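Local coordinates for protein LAIR1 ecotodomain from MGD21 antibody (Homo sapiens, PDB 7JZK) that forms the LAIR1-derived immunoglobulin-like domain inserted in a malaria antibody and binds the V2 domain of a Plasmodium RIFIN, at residues I16-V22 / D66-A70; V32-E38 / F76-K82. All coordinates share one frame; numbering follows the deposited sequence.

Interaction 1: residues I16-V22 / D66-A70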
loop_
_atom_site.group_PDB
_atom_site.type_symbol
_atom_site.label_atom_id
_atom_site.label_comp_id
_atom_site.label_asym_id
_atom_site.label_seq_id
_atom_site.Cartn_x
_atom_site.Cartn_y
_atom_site.Cartn_z
ATOM N N ILE A 16 4.450 25.549 -1.121
ATOM C CA ILE A 16 4.954 25.341 0.229
ATOM C C ILE A 16 6.456 25.514 0.190
ATOM O O ILE A 16 7.122 24.916 -0.662
ATOM C CB ILE A 16 4.573 23.953 0.777
ATOM C CG1 ILE A 16 3.040 23.781 0.749
ATOM C CG2 ILE A 16 5.167 23.736 2.171
ATOM C CD1 ILE A 16 2.258 24.822 1.556
ATOM N N PRO A 17 7.044 26.345 1.053
ATOM C CA PRO A 17 8.506 26.393 1.135
ATOM C C PRO A 17 9.053 25.079 1.656
ATOM O O PRO A 17 8.449 24.426 2.517
ATOM C CB PRO A 17 8.777 27.533 2.117
ATOM C CG PRO A 17 7.516 27.610 2.948
ATOM C CD PRO A 17 6.400 27.249 2.018
ATOM N N LEU A 18 10.230 24.719 1.155
ATOM C CA LEU A 18 10.907 23.513 1.603
ATOM C C LEU A 18 10.990 23.510 3.117
ATOM O O LEU A 18 11.381 24.507 3.731
ATOM C CB LEU A 18 12.313 23.449 0.989
ATOM C CG LEU A 18 13.137 22.153 1.125
ATOM C CD1 LEU A 18 12.486 20.999 0.365
ATOM C CD2 LEU A 18 14.589 22.339 0.660
ATOM N N GLY A 19 10.564 22.405 3.718
ATOM C CA GLY A 19 10.628 22.215 5.146
ATOM C C GLY A 19 9.359 22.574 5.880
ATOM O O GLY A 19 9.188 22.143 7.023
ATOM N N SER A 20 8.455 23.326 5.249
ATOM C CA SER A 20 7.222 23.758 5.894
ATOM C C SER A 20 6.148 22.682 5.762
ATOM O O SER A 20 6.329 21.667 5.085
ATOM C CB SER A 20 6.745 25.088 5.308
ATOM O OG SER A 20 5.806 25.728 6.163
ATOM N N HIS A 21 5.021 22.914 6.434
ATOM C CA HIS A 21 3.903 21.983 6.526
ATOM C C HIS A 21 2.896 22.241 5.412
ATOM O O HIS A 21 2.895 23.302 4.785
ATOM C CB HIS A 21 3.239 22.097 7.905
ATOM C CG HIS A 21 2.591 23.425 8.154
ATOM N ND1 HIS A 21 3.288 24.507 8.652
ATOM C CD2 HIS A 21 1.310 23.842 7.998
ATOM C CE1 HIS A 21 2.467 25.537 8.777
ATOM N NE2 HIS A 21 1.262 25.160 8.387
ATOM N N VAL A 22 2.060 21.234 5.144
ATOM C CA VAL A 22 0.922 21.363 4.236
ATOM C C VAL A 22 -0.130 20.350 4.658
ATOM O O VAL A 22 0.194 19.308 5.221
ATOM C CB VAL A 22 1.334 21.162 2.756
ATOM C CG1 VAL A 22 1.657 19.709 2.474
ATOM C CG2 VAL A 22 0.224 21.621 1.817
ATOM N N ASP A 66 4.037 17.304 7.853
ATOM C CA ASP A 66 4.637 18.302 8.734
ATOM C C ASP A 66 5.773 19.039 8.045
ATOM O O ASP A 66 5.896 20.261 8.172
ATOM C CB ASP A 66 5.145 17.655 10.020
ATOM C CG ASP A 66 4.031 17.021 10.845
ATOM O OD1 ASP A 66 2.992 17.685 11.081
ATOM O OD2 ASP A 66 4.202 15.859 11.285
ATOM N N SER A 67 6.630 18.327 7.330
ATOM C CA SER A 67 7.764 18.982 6.692
ATOM C C SER A 67 7.948 18.375 5.313
ATOM O O SER A 67 8.367 17.221 5.193
ATOM C CB SER A 67 9.025 18.835 7.546
ATOM O OG SER A 67 10.086 19.648 7.057
ATOM N N VAL A 68 7.636 19.144 4.287
ATOM C CA VAL A 68 7.698 18.647 2.921
ATOM C C VAL A 68 9.135 18.664 2.427
ATOM O O VAL A 68 9.958 19.486 2.849
ATOM C CB VAL A 68 6.789 19.462 1.983
ATOM C CG1 VAL A 68 5.381 19.531 2.544
ATOM C CG2 VAL A 68 7.376 20.844 1.750
ATOM N N ASN A 69 9.447 17.733 1.539
ATOM C CA ASN A 69 10.687 17.770 0.775
ATOM C C ASN A 69 10.316 17.721 -0.700
ATOM O O ASN A 69 9.127 17.666 -1.055
ATOM C CB ASN A 69 11.647 16.636 1.158
ATOM C CG ASN A 69 11.010 15.267 1.095
ATOM O OD1 ASN A 69 10.530 14.830 0.042
ATOM N ND2 ASN A 69 11.017 14.568 2.224
ATOM N N ALA A 70 11.350 17.749 -1.559
ATOM C CA ALA A 70 11.104 17.814 -2.998
ATOM C C ALA A 70 10.298 16.619 -3.496
ATOM O O ALA A 70 9.540 16.750 -4.465
ATOM C CB ALA A 70 12.431 17.899 -3.762
#
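Gly19 and Ser20 run alongside Ser67 and Val68, joined by two backbone hydrogen bonds: Gly19 N gives to Val68 O at 3.1 Å and Val68 N to Ser20 O at 3.0 Å, the second the straighter at 162°. A type II turn from Pro17 to Ser20, closed by the bond from Ser20 N to Pro17 O, presents these groups. Gly19 occupies the third position of this turn with a positive phi (95°), where a side chain would press on the preceding carbonyl oxygen. Ser67 adds a third bond, its OG lying 2.7 Å from Gly19 O and reaching that oxygen from above the carbonyl plane rather than along a lone pair. Val68 carries the apolar half of the contact. The two Val68 methyls both touch Ser20 O and then part: with CG1 anti to the carbonyl carbon (chi1 -53°), Val68 CG2 falls between the backbone N and that carbon and meets Ile16 CG2 at 3.7 Å, while Val68 CG1 meets Val22 CG1 at 3.7 Å, each pair crossing at about a right angle. Toward the exposed end, Leu18 lays CD1 over the backbone, 3.7 Å from Asn69 CA. The Asp66 carboxylate is taken up by a salt bridge to Arg64. Val68 and Leu18 also touch Val97, so two interstrand loops meet the last strand here, closing one end of the immunoglobulin beta-sandwich.

Interaction 2: residues V32-E38 / F76-K82; sequences VQTFRLE and FRCIYYK
Strands 34-38 and 76-82 pair antiparallel, with Arg36 opposite Ile79 and Glu38 opposite Arg77 in hydrogen-bonded pairs; Arg36 N to Ile79 O, at 2.8 Å and 170°, is nearly straight. At one end Gln33 and Thr34 both face Tyr81 in a classic beta bulge, Gln33 N bonding to Tyr81 O at 3.1 Å. The tight part is the face bearing Phe35, Leu37, Cys78 and Tyr80. Tyr80 CB sits over one face of the Phe35 ring, 4.1 Å from its centroid, and the Tyr80 ring turns an edge toward that face in an offset edge-to-face pair, planes at 63°. Val32 CG1 packs on Tyr80 CB at 3.7 Å. Further along, Leu37 CD1 reaches Phe76 CB at 3.9 Å. Looser is the bulge end, with exposed Gln33 and partly exposed Lys82. The other face is more polar. There Arg36 CB lies 3.7 Å from Ile79 CG2. The Arg36 chain then bends at chi3 (-55°), taking the guanidinium to a salt bridge with Asp47 and a cation-pi interaction with Tyr45. Glu38 OE2 is 3.1 Å from Arg77 NE in a salt bridge and lies close to the guanidinium plane, whereas NE comes from above the carboxylate plane; Arg77 NH2 adds a weak hydrogen bond. Ile79, Arg36 and Tyr81 also meet the chain of Rifin, Tyr81 OH hydrogen-bonding to the backbone N of Phe105 of Rifin. Strand 45-48 flanks 34-38, strand 85-97 flanks 76-82, and the Cys78-Cys26 disulfide and Phe35 on Phe63 tie the inner face to the opposing sheet.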
loop_
_atom_site.group_PDB
_atom_site.type_symbol
_atom_site.label_atom_id
_atom_site.label_comp_id
_atom_site.label_asym_id
_atom_site.label_seq_id
_atom_site.Cartn_x
_atom_site.Cartn_y
_atom_site.Cartn_z
ATOM N N VAL A 32 -19.096 9.268 4.912
ATOM C CA VAL A 32 -17.938 8.653 4.282
ATOM C C VAL A 32 -17.343 7.648 5.255
ATOM O O VAL A 32 -17.069 7.973 6.416
ATOM C CB VAL A 32 -16.894 9.712 3.894
ATOM C CG1 VAL A 32 -15.611 9.029 3.445
ATOM C CG2 VAL A 32 -17.415 10.626 2.809
ATOM N N GLN A 33 -17.154 6.416 4.791
ATOM C CA GLN A 33 -16.453 5.440 5.615
ATOM C C GLN A 33 -14.955 5.663 5.558
ATOM O O GLN A 33 -14.301 5.796 6.596
ATOM C CB GLN A 33 -16.781 4.034 5.152
ATOM C CG GLN A 33 -18.249 3.800 5.002
ATOM C CD GLN A 33 -18.532 2.362 4.721
ATOM O OE1 GLN A 33 -17.697 1.485 4.988
ATOM N NE2 GLN A 33 -19.701 2.095 4.157
ATOM N N THR A 34 -14.406 5.771 4.350
ATOM C CA THR A 34 -12.973 5.935 4.202
ATOM C C THR A 34 -12.681 6.995 3.149
ATOM O O THR A 34 -13.295 7.008 2.079
ATOM C CB THR A 34 -12.302 4.621 3.778
ATOM O OG1 THR A 34 -12.817 3.535 4.553
ATOM C CG2 THR A 34 -10.858 4.700 4.075
ATOM N N PHE A 35 -11.722 7.858 3.453
ATOM C CA PHE A 35 -11.118 8.747 2.475
ATOM C C PHE A 35 -9.758 8.185 2.082
ATOM O O PHE A 35 -8.976 7.797 2.956
ATOM C CB PHE A 35 -10.923 10.139 3.059
ATOM C CG PHE A 35 -11.895 11.128 2.561
ATOM C CD1 PHE A 35 -12.848 11.658 3.408
ATOM C CD2 PHE A 35 -11.896 11.490 1.234
ATOM C CE1 PHE A 35 -13.775 12.575 2.937
ATOM C CE2 PHE A 35 -12.802 12.389 0.756
ATOM C CZ PHE A 35 -13.747 12.941 1.607
ATOM N N ARG A 36 -9.457 8.170 0.782
ATOM C CA ARG A 36 -8.155 7.751 0.271
ATOM C C ARG A 36 -7.547 8.896 -0.525
ATOM O O ARG A 36 -8.160 9.389 -1.488
ATOM C CB ARG A 36 -8.285 6.513 -0.615
ATOM C CG ARG A 36 -7.123 6.224 -1.546
ATOM C CD ARG A 36 -7.274 4.832 -2.165
ATOM N NE ARG A 36 -7.424 3.783 -1.157
ATOM C CZ ARG A 36 -7.589 2.489 -1.439
ATOM N NH1 ARG A 36 -7.628 2.075 -2.706
ATOM N NH2 ARG A 36 -7.712 1.601 -0.458
ATOM N N LEU A 37 -6.328 9.280 -0.145
ATOM C CA LEU A 37 -5.563 10.328 -0.802
ATOM C C LEU A 37 -4.553 9.669 -1.719
ATOM O O LEU A 37 -3.717 8.885 -1.251
ATOM C CB LEU A 37 -4.872 11.218 0.220
ATOM C CG LEU A 37 -3.875 12.215 -0.344
ATOM C CD1 LEU A 37 -4.611 13.392 -0.989
ATOM C CD2 LEU A 37 -3.045 12.696 0.833
ATOM N N GLU A 38 -4.722 9.919 -3.004
ATOM C CA GLU A 38 -3.892 9.252 -4.015
ATOM C C GLU A 38 -2.874 10.216 -4.587
ATOM O O GLU A 38 -3.125 11.408 -4.593
ATOM C CB GLU A 38 -4.775 8.734 -5.141
ATOM C CG GLU A 38 -5.553 7.474 -4.852
ATOM C CD GLU A 38 -6.319 7.027 -6.081
ATOM O OE1 GLU A 38 -7.113 6.093 -5.981
ATOM O OE2 GLU A 38 -6.110 7.622 -7.137
ATOM N N PHE A 76 -1.977 15.149 -6.238
ATOM C CA PHE A 76 -2.754 14.500 -5.184
ATOM C C PHE A 76 -4.234 14.601 -5.539
ATOM O O PHE A 76 -4.660 15.565 -6.172
ATOM C CB PHE A 76 -2.548 15.140 -3.787
ATOM C CG PHE A 76 -1.128 15.064 -3.270
ATOM C CD1 PHE A 76 -0.181 16.013 -3.655
ATOM C CD2 PHE A 76 -0.739 14.053 -2.383
ATOM C CE1 PHE A 76 1.120 15.953 -3.175
ATOM C CE2 PHE A 76 0.562 13.994 -1.895
ATOM C CZ PHE A 76 1.494 14.941 -2.295
ATOM N N ARG A 77 -5.033 13.614 -5.123
ATOM C CA ARG A 77 -6.476 13.693 -5.359
ATOM C C ARG A 77 -7.199 12.817 -4.342
ATOM O O ARG A 77 -6.596 11.957 -3.705
ATOM C CB ARG A 77 -6.844 13.285 -6.786
ATOM C CG ARG A 77 -6.947 11.794 -7.000
ATOM C CD ARG A 77 -7.217 11.514 -8.445
ATOM N NE ARG A 77 -7.153 10.089 -8.755
ATOM C CZ ARG A 77 -7.447 9.586 -9.957
ATOM N NH1 ARG A 77 -7.824 10.396 -10.946
ATOM N NH2 ARG A 77 -7.385 8.279 -10.173
ATOM N N CYS A 78 -8.496 13.043 -4.191
ATOM C CA CYS A 78 -9.261 12.329 -3.180
ATOM C C CYS A 78 -10.235 11.359 -3.820
ATOM O O CYS A 78 -10.680 11.531 -4.961
ATOM C CB CYS A 78 -10.041 13.274 -2.254
ATOM S SG CYS A 78 -9.077 14.636 -1.537
ATOM N N ILE A 79 -10.538 10.313 -3.069
ATOM C CA ILE A 79 -11.611 9.408 -3.438
ATOM C C ILE A 79 -12.160 8.853 -2.138
ATOM O O ILE A 79 -11.433 8.692 -1.160
ATOM C CB ILE A 79 -11.119 8.303 -4.401
ATOM C CG1 ILE A 79 -12.279 7.449 -4.910
ATOM C CG2 ILE A 79 -10.088 7.443 -3.737
ATOM C CD1 ILE A 79 -11.838 6.406 -5.889
ATOM N N TYR A 80 -13.454 8.611 -2.091
ATOM C CA TYR A 80 -14.007 8.137 -0.841
ATOM C C TYR A 80 -14.855 6.914 -1.109
ATOM O O TYR A 80 -15.268 6.648 -2.242
ATOM C CB TYR A 80 -14.815 9.212 -0.113
ATOM C CG TYR A 80 -16.067 9.653 -0.820
ATOM C CD1 TYR A 80 -16.061 10.778 -1.627
ATOM C CD2 TYR A 80 -17.268 8.966 -0.657
ATOM C CE1 TYR A 80 -17.185 11.193 -2.259
ATOM C CE2 TYR A 80 -18.397 9.369 -1.296
ATOM C CZ TYR A 80 -18.358 10.483 -2.099
ATOM O OH TYR A 80 -19.506 10.905 -2.744
ATOM N N TYR A 81 -15.062 6.151 -0.048
ATOM C CA TYR A 81 -15.828 4.918 -0.101
ATOM C C TYR A 81 -17.088 5.086 0.727
ATOM O O TYR A 81 -17.013 5.445 1.896
ATOM C CB TYR A 81 -14.994 3.730 0.411
ATOM C CG TYR A 81 -15.614 2.363 0.135
ATOM C CD1 TYR A 81 -15.490 1.757 -1.097
ATOM C CD2 TYR A 81 -16.334 1.679 1.110
ATOM C CE1 TYR A 81 -16.080 0.513 -1.353
ATOM C CE2 TYR A 81 -16.917 0.434 0.849
ATOM C CZ TYR A 81 -16.780 -0.137 -0.373
ATOM O OH TYR A 81 -17.335 -1.368 -0.611
ATOM N N LYS A 82 -18.239 4.850 0.115
ATOM C CA LYS A 82 -19.504 4.986 0.826
ATOM C C LYS A 82 -20.566 4.122 0.167
ATOM O O LYS A 82 -20.611 4.020 -1.056
ATOM C CB LYS A 82 -19.853 6.482 0.870
ATOM C CG LYS A 82 -20.839 6.980 1.895
ATOM C CD LYS A 82 -22.242 7.227 1.383
ATOM C CE LYS A 82 -22.650 8.623 1.878
ATOM N NZ LYS A 82 -23.806 9.286 1.210
#

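In the fold
Interactions 1 and 2 lie on opposite sides of the centre of one immunoglobulin domain, their centres 23 Å apart and their nearest atoms about 7 Å apart without touching. Their segments alternate along the chain: strand 22-28 leaves 16-22 and is followed by 32-38, while 66-70 leads into strand 74-82. Strand 85-97 links them spatially, receiving Val68 of interaction 1 near its end and pairing with 76-82 of interaction 2. Their roles in the complex differ. Interaction 2, its centre about 7 Å from the chain centre, carries Rifin-contacting side chains on its outer face; interaction 1, its centre about 17 Å from the chain centre, is touched by no other chain of the assembly.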